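Local coordinates for UDP-galactopyranose mutase (Deinococcus radiodurans, PDB 3HDQ), which probably catalyses, as an FAD-dependent mutase, the interconversion of UDP-galactopyranose and UDP-galactofuranose, at residues S276-E282 / V322-R328; Q288-T294 / V306-I312. Residue numbers count along the deposited sequence, not the author numbering.

Contact 1: residues S276-E282 / V322-R328; sequences SLEFRHE and VVYEYPR
Two antiparallel strands pair at the edge of the mixed sheet, 276-282 in its outermost strand within the chain and 322-328 in the long strand beside it. The segment axes approach to 4.3 Å, N-to-C directions 149° apart. Hydrogen-bonded pairs are Ser276-Arg328, Glu278-Tyr326, Arg280-Tyr324 and Glu282-Val322, each bonded in both directions, as in Glu278 N to Tyr326 O (2.7 Å) and Tyr326 N to Glu278 O (2.8 Å); Leu277-Pro327, Phe279-Glu325 and His281-Val323 are the non-hydrogen-bonded pairs. On the face of Arg280, Glu278 (chi1 and chi2 t) takes Arg280 NE on OE2 at 2.8 Å and Arg328 NH2 on OE1 at 2.9 Å. Within this salt-bridge network the Arg280 guanidinium lies flat over the Tyr326 ring, planes 25° apart and Arg280 CZ 4.1 Å from the ring centroid, a cation-pi stack. On the other face, Val323 CG2 sits 3.8 Å from both the His281 ring centroid (CH-pi) and Phe279 CB. A water bridges His281 ND1 (2.7 Å) and Val322 O (2.9 Å); His281 NE2 hydrogen-bonds Pro81 O. Leu277 CD1 lies 3.5 Å from Glu325 OE2; Glu325 is salt-bridged to substrate-binding Arg305. Antiparallel pairing thus carries this face, through Leu277 and Glu325, into the FAD pocket.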
ATOM      1  N   SER A 276       4.606  13.606 -21.397  1.00 26.75           N
ATOM      2  CA  SER A 276       3.965  12.548 -20.625  1.00 24.63           C
ATOM      3  C   SER A 276       4.363  11.165 -21.155  1.00 25.27           C
ATOM      4  O   SER A 276       5.110  11.060 -22.121  1.00 28.44           O
ATOM      5  CB  SER A 276       2.444  12.723 -20.668  1.00 27.07           C
ATOM      6  OG  SER A 276       1.792  11.965 -19.659  1.00 29.44           O
ATOM      7  N   LEU A 277       3.846  10.112 -20.526  1.00 28.29           N
ATOM      8  CA  LEU A 277       4.143   8.735 -20.917  1.00 27.42           C
ATOM      9  C   LEU A 277       2.922   7.855 -20.767  1.00 27.80           C
ATOM     10  O   LEU A 277       2.076   8.095 -19.913  1.00 27.89           O
ATOM     11  CB  LEU A 277       5.249   8.143 -20.040  1.00 21.07           C
ATOM     12  CG  LEU A 277       6.612   8.795 -20.205  1.00 26.76           C
ATOM     13  CD1 LEU A 277       7.565   8.349 -19.114  1.00 25.73           C
ATOM     14  CD2 LEU A 277       7.158   8.492 -21.595  1.00 25.86           C
ATOM     15  N   GLU A 278       2.848   6.820 -21.594  1.00 30.13           N
ATOM     16  CA  GLU A 278       1.894   5.749 -21.370  1.00 30.83           C
ATOM     17  C   GLU A 278       2.668   4.466 -21.106  1.00 29.28           C
ATOM     18  O   GLU A 278       3.590   4.131 -21.840  1.00 30.06           O
ATOM     19  CB  GLU A 278       0.962   5.578 -22.559  1.00 32.32           C
ATOM     20  CG  GLU A 278       0.044   4.374 -22.427  1.00 37.66           C
ATOM     21  CD  GLU A 278      -0.621   4.000 -23.734  1.00 41.99           C
ATOM     22  OE1 GLU A 278      -0.656   4.849 -24.649  1.00 51.20           O
ATOM     23  OE2 GLU A 278      -1.105   2.857 -23.849  1.00 48.83           O
ATOM     24  N   PHE A 279       2.294   3.757 -20.049  1.00 27.80           N
ATOM     25  CA  PHE A 279       3.016   2.565 -19.640  1.00 26.68           C
ATOM     26  C   PHE A 279       2.207   1.325 -19.941  1.00 29.16           C
ATOM     27  O   PHE A 279       1.045   1.239 -19.569  1.00 30.74           O
ATOM     28  CB  PHE A 279       3.314   2.608 -18.137  1.00 26.24           C
ATOM     29  CG  PHE A 279       3.997   3.867 -17.687  1.00 25.88           C
ATOM     30  CD1 PHE A 279       3.263   4.916 -17.157  1.00 25.40           C
ATOM     31  CD2 PHE A 279       5.368   4.003 -17.798  1.00 26.89           C
ATOM     32  CE1 PHE A 279       3.882   6.079 -16.733  1.00 26.98           C
ATOM     33  CE2 PHE A 279       6.006   5.163 -17.382  1.00 25.48           C
ATOM     34  CZ  PHE A 279       5.263   6.206 -16.846  1.00 28.43           C
ATOM     35  N   ARG A 280       2.818   0.363 -20.623  1.00 25.50           N
ATOM     36  CA  ARG A 280       2.166  -0.914 -20.816  0.52 27.29           C
ATOM     37  C   ARG A 280       2.908  -2.016 -20.066  1.00 29.36           C
ATOM     38  O   ARG A 280       4.038  -2.388 -20.396  1.00 27.87           O
ATOM     39  CB  ARG A 280       1.969  -1.227 -22.301  0.52 28.84           C
ATOM     40  CG  ARG A 280       0.797  -0.455 -22.882  0.52 31.10           C
ATOM     41  CD  ARG A 280       0.689  -0.589 -24.381  0.52 35.80           C
ATOM     42  NE  ARG A 280       0.107   0.618 -24.960  0.52 31.40           N
ATOM     43  CZ  ARG A 280      -0.127   0.792 -26.255  0.52 35.24           C
ATOM     44  NH1 ARG A 280       0.160  -0.171 -27.122  0.52 30.68           N
ATOM     45  NH2 ARG A 280      -0.655   1.932 -26.681  0.52 35.21           N
ATOM     46  N   HIS A 281       2.251  -2.517 -19.026  1.00 25.70           N
ATOM     47  CA  HIS A 281       2.802  -3.551 -18.154  1.00 26.85           C
ATOM     48  C   HIS A 281       2.451  -4.957 -18.633  1.00 30.54           C
ATOM     49  O   HIS A 281       1.329  -5.210 -19.073  1.00 27.40           O
ATOM     50  CB  HIS A 281       2.290  -3.347 -16.723  1.00 25.60           C
ATOM     51  CG  HIS A 281       2.815  -2.105 -16.072  1.00 29.53           C
ATOM     52  ND1 HIS A 281       3.995  -2.080 -15.356  1.00 25.99           N
ATOM     53  CD2 HIS A 281       2.326  -0.840 -16.039  1.00 26.47           C
ATOM     54  CE1 HIS A 281       4.207  -0.853 -14.908  1.00 30.83           C
ATOM     55  NE2 HIS A 281       3.207  -0.081 -15.308  1.00 26.37           N
ATOM     56  N   GLU A 282       3.409  -5.871 -18.549  1.00 29.54           N
ATOM     57  CA  GLU A 282       3.172  -7.264 -18.932  1.00 29.77           C
ATOM     58  C   GLU A 282       3.834  -8.211 -17.945  1.00 30.12           C
ATOM     59  O   GLU A 282       4.876  -7.901 -17.374  1.00 30.21           O
ATOM     60  CB  GLU A 282       3.696  -7.551 -20.348  1.00 29.75           C
ATOM     61  CG  GLU A 282       2.929  -6.838 -21.468  1.00 40.95           C
ATOM     62  CD  GLU A 282       3.555  -7.044 -22.852  1.00 46.90           C
ATOM     63  OE1 GLU A 282       4.288  -8.047 -23.029  1.00 41.51           O
ATOM     64  OE2 GLU A 282       3.309  -6.203 -23.758  1.00 44.92           O
ATOM     65  N   VAL A 322       7.419  -6.836 -16.795  1.00 25.62           N
ATOM     66  CA  VAL A 322       8.118  -5.801 -17.541  1.00 27.85           C
ATOM     67  C   VAL A 322       7.173  -4.651 -17.876  1.00 29.09           C
ATOM     68  O   VAL A 322       5.947  -4.810 -17.844  1.00 25.25           O
ATOM     69  CB  VAL A 322       8.693  -6.358 -18.863  1.00 24.85           C
ATOM     70  CG1 VAL A 322       9.606  -7.527 -18.595  1.00 23.58           C
ATOM     71  CG2 VAL A 322       7.563  -6.758 -19.812  1.00 22.75           C
ATOM     72  N   VAL A 323       7.756  -3.501 -18.211  1.00 26.83           N
ATOM     73  CA  VAL A 323       6.994  -2.350 -18.668  1.00 23.94           C
ATOM     74  C   VAL A 323       7.582  -1.755 -19.952  1.00 27.55           C
ATOM     75  O   VAL A 323       8.801  -1.580 -20.071  1.00 24.10           O
ATOM     76  CB  VAL A 323       6.920  -1.246 -17.586  1.00 27.57           C
ATOM     77  CG1 VAL A 323       8.311  -0.685 -17.289  1.00 20.28           C
ATOM     78  CG2 VAL A 323       5.973  -0.141 -18.029  1.00 21.32           C
ATOM     79  N   TYR A 324       6.696  -1.459 -20.900  1.00 24.84           N
ATOM     80  CA  TYR A 324       7.016  -0.720 -22.124  1.00 23.70           C
ATOM     81  C   TYR A 324       6.519   0.723 -22.007  1.00 28.27           C
ATOM     82  O   TYR A 324       5.355   0.954 -21.688  1.00 24.20           O
ATOM     83  CB  TYR A 324       6.326  -1.370 -23.323  1.00 24.98           C
ATOM     84  CG  TYR A 324       6.854  -2.752 -23.662  1.00 26.18           C
ATOM     85  CD1 TYR A 324       7.811  -2.924 -24.651  1.00 22.93           C
ATOM     86  CD2 TYR A 324       6.387  -3.881 -22.996  1.00 27.90           C
ATOM     87  CE1 TYR A 324       8.292  -4.179 -24.965  1.00 31.21           C
ATOM     88  CE2 TYR A 324       6.864  -5.149 -23.306  1.00 27.85           C
ATOM     89  CZ  TYR A 324       7.817  -5.288 -24.291  1.00 30.51           C
ATOM     90  OH  TYR A 324       8.309  -6.531 -24.607  1.00 34.64           O
ATOM     91  N   GLU A 325       7.395   1.689 -22.277  1.00 26.66           N
ATOM     92  CA  GLU A 325       7.024   3.100 -22.216  1.00 30.59           C
ATOM     93  C   GLU A 325       6.767   3.728 -23.587  1.00 32.61           C
ATOM     94  O   GLU A 325       7.631   3.718 -24.464  1.00 30.74           O
ATOM     95  CB  GLU A 325       8.107   3.919 -21.516  1.00 29.81           C
ATOM     96  CG  GLU A 325       8.296   3.628 -20.060  1.00 28.51           C
ATOM     97  CD  GLU A 325       9.549   4.285 -19.529  1.00 34.39           C
ATOM     98  OE1 GLU A 325      10.472   3.546 -19.139  1.00 38.78           O
ATOM     99  OE2 GLU A 325       9.623   5.535 -19.529  1.00 38.25           O
ATOM    100  N   TYR A 326       5.582   4.304 -23.745  1.00 28.68           N
ATOM    101  CA  TYR A 326       5.250   5.068 -24.943  1.00 32.67           C
ATOM    102  C   TYR A 326       5.172   6.569 -24.626  1.00 31.35           C
ATOM    103  O   TYR A 326       4.349   6.994 -23.819  1.00 30.03           O
ATOM    104  CB  TYR A 326       3.915   4.592 -25.520  1.00 32.67           C
ATOM    105  CG  TYR A 326       3.868   3.116 -25.867  1.00 33.66           C
ATOM    106  CD1 TYR A 326       3.856   2.143 -24.870  1.00 28.83           C
ATOM    107  CD2 TYR A 326       3.819   2.694 -27.193  1.00 31.74           C
ATOM    108  CE1 TYR A 326       3.810   0.787 -25.187  1.00 31.03           C
ATOM    109  CE2 TYR A 326       3.772   1.338 -27.522  1.00 28.64           C
ATOM    110  CZ  TYR A 326       3.765   0.390 -26.517  1.00 33.30           C
ATOM    111  OH  TYR A 326       3.715  -0.956 -26.839  1.00 34.35           O
ATOM    112  N   PRO A 327       6.030   7.374 -25.263  1.00 32.85           N
ATOM    113  CA  PRO A 327       6.001   8.840 -25.125  1.00 31.18           C
ATOM    114  C   PRO A 327       4.649   9.410 -25.533  1.00 34.09           C
ATOM    115  O   PRO A 327       4.115   9.010 -26.568  1.00 32.03           O
ATOM    116  CB  PRO A 327       7.071   9.309 -26.113  1.00 32.48           C
ATOM    117  CG  PRO A 327       7.986   8.132 -26.269  1.00 37.54           C
ATOM    118  CD  PRO A 327       7.090   6.920 -26.173  1.00 32.31           C
ATOM    119  N   ARG A 328       4.107  10.325 -24.731  1.00 34.61           N
ATOM    120  CA  ARG A 328       2.824  10.956 -25.032  1.00 31.80           C
ATOM    121  C   ARG A 328       2.898  12.481 -24.914  1.00 33.85           C
ATOM    122  O   ARG A 328       3.518  13.020 -24.001  1.00 30.94           O
ATOM    123  CB  ARG A 328       1.731  10.418 -24.101  1.00 29.87           C
ATOM    124  CG  ARG A 328       1.368   8.965 -24.333  1.00 29.02           C
ATOM    125  CD  ARG A 328       0.608   8.767 -25.644  1.00 34.37           C
ATOM    126  NE  ARG A 328       0.383   7.350 -25.945  1.00 39.65           N
ATOM    127  CZ  ARG A 328       0.988   6.677 -26.923  1.00 44.34           C
ATOM    128  NH1 ARG A 328       1.855   7.297 -27.709  1.00 48.50           N
ATOM    129  NH2 ARG A 328       0.729   5.385 -27.125  1.00 43.87           N
TER
HETATM  130  O   HOH W   1       5.189  -4.519 -15.088  1.00 24.02           O

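Contact 2: residues Q288-T294 / V306-I312; sequences QLLPTGT and VSEFKHI. With GDU (galactose-uridine-5'-diphosphate), chain K.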
ATOM      1  N   GLN A 288      13.115 -14.809 -16.668  1.00 36.15           N
ATOM      2  CA  GLN A 288      13.860 -13.671 -17.175  1.00 33.93           C
ATOM      3  C   GLN A 288      13.601 -13.451 -18.641  1.00 31.83           C
ATOM      4  O   GLN A 288      13.736 -14.361 -19.445  1.00 36.72           O
ATOM      5  CB  GLN A 288      15.350 -13.877 -16.958  1.00 25.79           C
ATOM      6  CG  GLN A 288      16.185 -12.739 -17.483  1.00 28.91           C
ATOM      7  CD  GLN A 288      17.586 -12.768 -16.928  1.00 34.41           C
ATOM      8  OE1 GLN A 288      17.776 -12.950 -15.726  1.00 45.04           O
ATOM      9  NE2 GLN A 288      18.576 -12.583 -17.790  1.00 24.97           N
ATOM     10  N   LEU A 289      13.242 -12.226 -18.981  1.00 30.26           N
ATOM     11  CA  LEU A 289      12.935 -11.882 -20.346  1.00 27.19           C
ATOM     12  C   LEU A 289      14.103 -11.152 -20.998  1.00 28.87           C
ATOM     13  O   LEU A 289      14.393 -11.366 -22.170  1.00 31.70           O
ATOM     14  CB  LEU A 289      11.690 -10.998 -20.386  1.00 33.99           C
ATOM     15  CG  LEU A 289      11.041 -10.853 -21.758  1.00 36.23           C
ATOM     16  CD1 LEU A 289      10.585 -12.222 -22.245  1.00 39.85           C
ATOM     17  CD2 LEU A 289       9.872  -9.900 -21.671  1.00 40.15           C
ATOM     18  N   LEU A 290      14.768 -10.285 -20.241  1.00 26.57           N
ATOM     19  CA  LEU A 290      15.779  -9.407 -20.814  1.00 27.87           C
ATOM     20  C   LEU A 290      17.133  -9.748 -20.237  1.00 29.32           C
ATOM     21  O   LEU A 290      17.216 -10.305 -19.147  1.00 28.54           O
ATOM     22  CB  LEU A 290      15.476  -7.932 -20.508  1.00 23.54           C
ATOM     23  CG  LEU A 290      14.105  -7.339 -20.846  1.00 33.62           C
ATOM     24  CD1 LEU A 290      14.042  -5.839 -20.486  1.00 26.40           C
ATOM     25  CD2 LEU A 290      13.774  -7.535 -22.304  1.00 27.59           C
ATOM     26  N   PRO A 291      18.203  -9.394 -20.959  1.00 29.57           N
ATOM     27  CA  PRO A 291      19.573  -9.567 -20.467  1.00 28.16           C
ATOM     28  C   PRO A 291      20.024  -8.503 -19.455  1.00 30.13           C
ATOM     29  O   PRO A 291      20.945  -8.798 -18.708  1.00 31.20           O
ATOM     30  CB  PRO A 291      20.423  -9.499 -21.743  1.00 33.16           C
ATOM     31  CG  PRO A 291      19.594  -8.738 -22.726  1.00 31.34           C
ATOM     32  CD  PRO A 291      18.154  -8.961 -22.369  1.00 32.98           C
ATOM     33  N   THR A 292      19.422  -7.312 -19.427  1.00 29.83           N
ATOM     34  CA  THR A 292      19.734  -6.309 -18.384  1.00 28.51           C
ATOM     35  C   THR A 292      18.458  -5.657 -17.909  1.00 27.45           C
ATOM     36  O   THR A 292      17.379  -5.979 -18.400  1.00 28.15           O
ATOM     37  CB  THR A 292      20.591  -5.117 -18.880  1.00 23.36           C
ATOM     38  OG1 THR A 292      20.186  -4.757 -20.210  1.00 28.67           O
ATOM     39  CG2 THR A 292      22.047  -5.417 -18.853  1.00 27.12           C
ATOM     40  N   GLY A 293      18.598  -4.688 -17.003  1.00 26.98           N
ATOM     41  CA  GLY A 293      17.463  -3.941 -16.480  1.00 25.89           C
ATOM     42  C   GLY A 293      16.603  -3.260 -17.529  1.00 24.66           C
ATOM     43  O   GLY A 293      15.377  -3.330 -17.478  1.00 21.87           O
ATOM     44  N   THR A 294      17.249  -2.616 -18.498  1.00 25.42           N
ATOM     45  CA  THR A 294      16.530  -1.872 -19.522  1.00 21.15           C
ATOM     46  C   THR A 294      17.187  -2.018 -20.889  1.00 27.19           C
ATOM     47  O   THR A 294      18.413  -1.915 -21.018  1.00 27.84           O
ATOM     48  CB  THR A 294      16.467  -0.364 -19.155  1.00 25.70           C
ATOM     49  OG1 THR A 294      15.793  -0.199 -17.901  1.00 22.82           O
ATOM     50  CG2 THR A 294      15.739   0.436 -20.228  1.00 21.09           C
ATOM     51  N   VAL A 306      12.065  -0.997 -22.808  1.00 24.69           N
ATOM     52  CA  VAL A 306      11.447  -2.021 -21.972  1.00 23.02           C
ATOM     53  C   VAL A 306      12.338  -2.229 -20.777  1.00 22.00           C
ATOM     54  O   VAL A 306      13.552  -2.349 -20.924  1.00 23.46           O
ATOM     55  CB  VAL A 306      11.429  -3.412 -22.633  1.00 28.14           C
ATOM     56  CG1 VAL A 306      10.187  -4.200 -22.195  1.00 25.64           C
ATOM     57  CG2 VAL A 306      11.562  -3.322 -24.121  1.00 33.68           C
ATOM     58  N   SER A 307      11.735  -2.331 -19.603  1.00 23.76           N
ATOM     59  CA  SER A 307      12.485  -2.585 -18.390  1.00 21.83           C
ATOM     60  C   SER A 307      11.926  -3.807 -17.679  1.00 26.49           C
ATOM     61  O   SER A 307      10.723  -4.092 -17.766  1.00 24.06           O
ATOM     62  CB  SER A 307      12.468  -1.359 -17.477  1.00 24.66           C
ATOM     63  OG  SER A 307      13.060  -0.254 -18.137  1.00 28.21           O
ATOM     64  N   GLU A 308      12.808  -4.529 -16.988  1.00 22.10           N
ATOM     65  CA  GLU A 308      12.433  -5.766 -16.296  1.00 28.03           C
ATOM     66  C   GLU A 308      12.785  -5.636 -14.825  1.00 24.29           C
ATOM     67  O   GLU A 308      13.957  -5.626 -14.451  1.00 20.81           O
ATOM     68  CB  GLU A 308      13.145  -6.978 -16.903  1.00 24.68           C
ATOM     69  CG  GLU A 308      12.712  -8.310 -16.316  1.00 26.10           C
ATOM     70  CD  GLU A 308      13.358  -9.494 -17.019  1.00 30.38           C
ATOM     71  OE1 GLU A 308      12.871 -10.632 -16.837  1.00 30.46           O
ATOM     72  OE2 GLU A 308      14.352  -9.284 -17.749  1.00 24.50           O
ATOM     73  N   PHE A 309      11.753  -5.538 -13.999  1.00 22.38           N
ATOM     74  CA  PHE A 309      11.919  -5.098 -12.627  1.00 20.13           C
ATOM     75  C   PHE A 309      12.776  -5.988 -11.741  1.00 23.09           C
ATOM     76  O   PHE A 309      13.454  -5.482 -10.845  1.00 21.87           O
ATOM     77  CB  PHE A 309      10.553  -4.843 -12.009  1.00 24.91           C
ATOM     78  CG  PHE A 309       9.862  -3.662 -12.608  1.00 24.66           C
ATOM     79  CD1 PHE A 309       8.720  -3.818 -13.372  1.00 22.32           C
ATOM     80  CD2 PHE A 309      10.397  -2.386 -12.449  1.00 23.36           C
ATOM     81  CE1 PHE A 309       8.099  -2.720 -13.939  1.00 24.91           C
ATOM     82  CE2 PHE A 309       9.790  -1.286 -13.023  1.00 24.26           C
ATOM     83  CZ  PHE A 309       8.643  -1.450 -13.770  1.00 22.59           C
ATOM     84  N   LYS A 310      12.768  -7.296 -11.991  1.00 19.35           N
ATOM     85  CA  LYS A 310      13.541  -8.206 -11.146  1.00 23.90           C
ATOM     86  C   LYS A 310      15.043  -7.912 -11.215  1.00 25.56           C
ATOM     87  O   LYS A 310      15.763  -8.140 -10.242  1.00 26.10           O
ATOM     88  CB  LYS A 310      13.249  -9.672 -11.477  1.00 24.78           C
ATOM     89  CG  LYS A 310      11.905 -10.179 -10.957  1.00 27.42           C
ATOM     90  CD  LYS A 310      11.486 -11.470 -11.675  1.00 29.44           C
ATOM     91  CE  LYS A 310      12.304 -12.677 -11.231  1.00 31.08           C
ATOM     92  NZ  LYS A 310      11.943 -13.899 -12.012  1.00 23.70           N
ATOM     93  N   HIS A 311      15.514  -7.384 -12.346  1.00 25.14           N
ATOM     94  CA  HIS A 311      16.917  -6.982 -12.440  1.00 27.55           C
ATOM     95  C   HIS A 311      17.169  -5.868 -11.428  1.00 28.02           C
ATOM     96  O   HIS A 311      18.230  -5.793 -10.811  1.00 26.98           O
ATOM     97  CB  HIS A 311      17.265  -6.453 -13.842  1.00 26.85           C
ATOM     98  CG  HIS A 311      17.371  -7.509 -14.902  1.00 29.29           C
ATOM     99  ND1 HIS A 311      18.517  -8.248 -15.107  1.00 33.54           N
ATOM    100  CD2 HIS A 311      16.487  -7.918 -15.843  1.00 26.85           C
ATOM    101  CE1 HIS A 311      18.328  -9.079 -16.118  1.00 28.01           C
ATOM    102  NE2 HIS A 311      17.103  -8.901 -16.578  1.00 28.34           N
ATOM    103  N   ILE A 312      16.181  -4.990 -11.281  1.00 22.44           N
ATOM    104  CA  ILE A 312      16.347  -3.777 -10.489  1.00 24.10           C
ATOM    105  C   ILE A 312      16.086  -4.020  -9.001  1.00 22.85           C
ATOM    106  O   ILE A 312      16.806  -3.512  -8.148  1.00 23.21           O
ATOM    107  CB  ILE A 312      15.442  -2.644 -11.022  1.00 23.86           C
ATOM    108  CG1 ILE A 312      15.769  -2.354 -12.497  1.00 26.02           C
ATOM    109  CG2 ILE A 312      15.611  -1.403 -10.180  1.00 27.55           C
ATOM    110  CD1 ILE A 312      14.575  -1.822 -13.342  1.00 21.16           C
TER
HETATM  111  N1  GDU K 500      19.059   9.472 -25.048  1.00 26.82           N
HETATM  112  C2  GDU K 500      19.124   8.873 -26.145  1.00 32.82           C
HETATM  113  N3  GDU K 500      19.302   7.686 -26.539  1.00 32.03           N
HETATM  114  C4  GDU K 500      19.452   6.812 -25.528  1.00 31.14           C
HETATM  115  C5  GDU K 500      19.400   7.340 -24.144  1.00 26.52           C
HETATM  116  C6  GDU K 500      19.197   8.659 -23.961  1.00 28.25           C
HETATM  117  O2  GDU K 500      18.940   9.760 -27.239  1.00 29.24           O
HETATM  118  O4  GDU K 500      19.598   5.611 -25.742  1.00 28.92           O
HETATM  119  C1D GDU K 500      18.811  10.878 -24.906  1.00 27.28           C
HETATM  120  C2D GDU K 500      17.349  11.379 -24.997  1.00 27.30           C
HETATM  121  O2D GDU K 500      17.261  12.726 -25.444  1.00 28.37           O
HETATM  122  C3D GDU K 500      16.911  11.219 -23.556  1.00 29.88           C
HETATM  123  C4D GDU K 500      18.130  11.832 -22.870  1.00 27.30           C
HETATM  124  O4D GDU K 500      19.258  11.421 -23.648  1.00 26.62           O
HETATM  125  O3D GDU K 500      15.697  11.922 -23.304  1.00 29.83           O
HETATM  126  C5D GDU K 500      18.216  11.655 -21.361  1.00 30.97           C
HETATM  127  O5D GDU K 500      18.326  10.231 -21.184  1.00 34.48           O
HETATM  128  PA  GDU K 500      17.746   9.482 -19.899  1.00 27.23           P
HETATM  129  O1A GDU K 500      18.307   8.102 -19.884  1.00 29.66           O
HETATM  130  O2A GDU K 500      18.210  10.206 -18.705  1.00 25.20           O
HETATM  131  O3A GDU K 500      16.167   9.342 -20.004  1.00 32.76           O
HETATM  132  PB  GDU K 500      15.232   9.231 -18.731  1.00 28.85           P
HETATM  133  O1B GDU K 500      13.892   9.160 -19.363  1.00 30.64           O
HETATM  134  O2B GDU K 500      15.216  10.389 -17.804  1.00 25.71           O
HETATM  135  O3B GDU K 500      15.419   7.863 -17.911  0.63 28.10           O
HETATM  136  C1' GDU K 500      15.054   7.448 -16.580  0.33 31.32           C
HETATM  137  C2' GDU K 500      16.148   7.908 -15.594  0.47 30.34           C
HETATM  138  C3' GDU K 500      17.492   7.472 -16.220  0.57 29.40           C
HETATM  139  C4' GDU K 500      17.553   5.915 -16.176  0.53 30.56           C
HETATM  140  C5' GDU K 500      16.268   5.351 -16.844  0.54 32.53           C
HETATM  141  C6' GDU K 500      16.065   3.827 -16.611  0.56 32.05           C
HETATM  142  O2' GDU K 500      16.062   9.320 -15.324  0.51 29.79           O
HETATM  143  O3' GDU K 500      18.575   8.095 -15.492  0.61 26.37           O
HETATM  144  O4' GDU K 500      17.651   5.513 -14.793  0.43 31.16           O
HETATM  145  O5' GDU K 500      14.991   6.001 -16.589  0.33 33.10           O
HETATM  146  O6' GDU K 500      16.499   3.027 -17.737  0.87 26.60           O
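A loop folds back against a strand-to-helix junction here, closing on a single antiparallel bridge, Thr294-Ser307, in the mixed sheet of the mutase. His311, Glu308 and Val306 have the most surface covered, 80, 77 and 59 Å². The Glu308 carboxylate, on an extended side chain (chi1 and chi2 t), receives two consecutive loop amides: Leu289 N reaches OE1 and Leu290 N reaches OE2, each at 2.7 Å. Thr320 OG1 is a further partner of OE1. Three residues on, in the helix, His311 points toward the loop and its NE2 donates to Leu290 O at 2.9 Å, so side chains from strand and helix together hold the Leu290 backbone. The loop then passes over one face of the imidazole, where Thr292 O and Gly293 N lie. Gly293 packs its CA 3.6 Å from His311 CB, while its O accepts Glu308 N at 2.9 Å. Val306 O lies 3.6 Å from Leu290 CD1 and 3.3 Å from Thr294 CA, next to the bridge. There the paired side chains share a face, where Thr294 is part of the UDP-galactose site: its OG1 meets Ser307 OG at 2.7 Å and, in a weak hydrogen bond, the substrate's O6' at 3.3 Å.

In the fold
Both contacts reach one mixed sheet, where strand 305-308 lies between 294-296 and 320-336; their centres are 15 Å apart. The seam joining them is Val323 N to Ser307 O at 3.1 Å, a probable hydrogen bond, with Tyr324 CZ packed 3.3 Å from Val306 CG1 and Val323 CG1 3.6 Å from Phe309 CZ. In sequence, contact 2 falls entirely between the two strands of contact 1. Each meets the active site differently: Leu277 of contact 1 comes within about 4 Å of FAD, side chain to cofactor, and Glu325 stays about 6 Å from the bound substrate, whereas contact 2 touches the galactose directly through Thr294. Arg305, hydrogen-bonded to the substrate, connects it to Glu325 of contact 1.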